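Side-chain contact in nine-heme cytochrome c (Desulfovibrio desulfuricans, PDB 1OFW), which carries nine hemes and may form part of a transmembrane redox complex that passes electrons to the cytoplasm for sulfate reduction: residues S136-P139 with E140-Q143. Residues are numbered along the deposited sequence; the frame is centred on the assembly and turned at random.
Sequences SMTP and EQMQ
Thr138 and Gln141 trade hydrogen bonds across the start of helix 139-147. The hydroxyl of Thr138 takes up the backbone N-H of Gln141 (N to OG1 3.0 Å). In return the side-chain amide of Gln141 reaches back so that its OE1 accepts from Thr138 N at 2.9 Å, the donor tilted 16° from the carbonyl plane. The short hydroxyl side chain of threonine suits an N-cap: with OG1 held between the backbone N and the carbonyl carbon (chi1 62°), it faces the N-H of Gln141. Glutamine has the length, its chain running extended beyond CG. This reciprocal pair is a capping box, with Thr138 as N-cap, and OG1 gives a first-turn N-H an acceptor. The i to i+4 bonds here include Met142 N to Thr138 O (3.0 Å) and Gln143 N to Pro139 O (3.1 Å). Pro139 suits the first turn, having no N-H to satisfy. A water bridges Thr138 OG1 and OE1 of the Glu140 carboxylate, whose negative charge probably suits the helix N-terminus; another links Pro139 O to Gln143 NE2, which also donates to Asn24 O. On the apolar side, the methyl CE of Met137 meets Met142 SD at 3.8 Å, and both flexible side chains also pack on Pro32.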
loop_
_atom_site.group_PDB
_atom_site.type_symbol
_atom_site.label_atom_id
_atom_site.label_comp_id
_atom_site.label_asym_id
_atom_site.label_seq_id
_atom_site.Cartn_x
_atom_site.Cartn_y
_atom_site.Cartn_z
ATOM N N SER A 136 16.325 8.526 -17.060
ATOM C CA SER A 136 17.689 8.743 -17.523
ATOM C C SER A 136 18.567 7.506 -17.561
ATOM O O SER A 136 19.587 7.445 -18.263
ATOM C CB SER A 136 18.335 9.785 -16.593
ATOM O OG SER A 136 17.564 10.976 -16.636
ATOM N N MET A 137 18.237 6.463 -16.790
ATOM C CA MET A 137 19.057 5.248 -16.855
ATOM C C MET A 137 19.115 4.693 -18.263
ATOM O O MET A 137 18.071 4.584 -18.899
ATOM C CB MET A 137 18.455 4.188 -15.914
ATOM C CG MET A 137 19.242 2.888 -15.959
ATOM S SD MET A 137 18.455 1.529 -15.102
ATOM C CE MET A 137 17.051 1.175 -16.112
ATOM N N THR A 138 20.272 4.325 -18.787
ATOM C CA THR A 138 20.323 3.786 -20.142
ATOM C C THR A 138 20.220 2.275 -20.143
ATOM O O THR A 138 20.435 1.607 -19.132
ATOM C CB THR A 138 21.686 4.115 -20.809
ATOM O OG1 THR A 138 22.718 3.469 -20.038
ATOM C CG2 THR A 138 22.010 5.595 -20.804
ATOM N N PRO A 139 19.951 1.637 -21.280
ATOM C CA PRO A 139 20.024 0.175 -21.338
ATOM C C PRO A 139 21.388 -0.397 -21.006
ATOM O O PRO A 139 21.495 -1.480 -20.431
ATOM C CB PRO A 139 19.692 -0.125 -22.802
ATOM C CG PRO A 139 18.910 1.062 -23.254
ATOM C CD PRO A 139 19.526 2.250 -22.544
ATOM N N GLU A 140 22.479 0.304 -21.326
ATOM C CA GLU A 140 23.799 -0.147 -20.888
ATOM C C GLU A 140 23.962 -0.143 -19.365
ATOM O O GLU A 140 24.537 -1.082 -18.783
ATOM C CB GLU A 140 24.846 0.753 -21.578
ATOM C CG GLU A 140 24.464 1.016 -23.041
ATOM C CD GLU A 140 23.610 2.232 -23.321
ATOM O OE1 GLU A 140 24.022 3.404 -23.131
ATOM O OE2 GLU A 140 22.462 2.083 -23.768
ATOM N N GLN A 141 23.462 0.905 -18.708
ATOM C CA GLN A 141 23.474 0.950 -17.242
ATOM C C GLN A 141 22.645 -0.186 -16.646
ATOM O O GLN A 141 23.013 -0.840 -15.682
ATOM C CB GLN A 141 22.959 2.313 -16.786
ATOM C CG GLN A 141 24.027 3.400 -16.785
ATOM C CD GLN A 141 23.427 4.781 -16.584
ATOM O OE1 GLN A 141 22.297 5.096 -16.917
ATOM N NE2 GLN A 141 24.262 5.627 -16.000
ATOM N N MET A 142 21.490 -0.463 -17.246
ATOM C CA MET A 142 20.682 -1.625 -16.783
ATOM C C MET A 142 21.449 -2.908 -16.833
ATOM O O MET A 142 21.413 -3.719 -15.915
ATOM C CB MET A 142 19.405 -1.653 -17.644
ATOM C CG MET A 142 18.481 -2.822 -17.288
ATOM S SD MET A 142 17.697 -2.568 -15.673
ATOM C CE MET A 142 16.447 -3.838 -15.706
ATOM N N GLN A 143 22.204 -3.125 -17.957
ATOM C CA GLN A 143 22.984 -4.339 -18.074
ATOM C C GLN A 143 24.047 -4.446 -16.997
ATOM O O GLN A 143 24.276 -5.466 -16.364
ATOM C CB GLN A 143 23.702 -4.439 -19.442
ATOM C CG GLN A 143 22.725 -4.689 -20.595
ATOM C CD GLN A 143 22.015 -6.023 -20.418
ATOM O OE1 GLN A 143 22.674 -7.063 -20.285
ATOM N NE2 GLN A 143 20.692 -5.959 -20.338
HETATM O O HOH W 1 25.070 4.499 -20.335
HETATM O O HOH W 2 19.309 -3.324 -20.964
#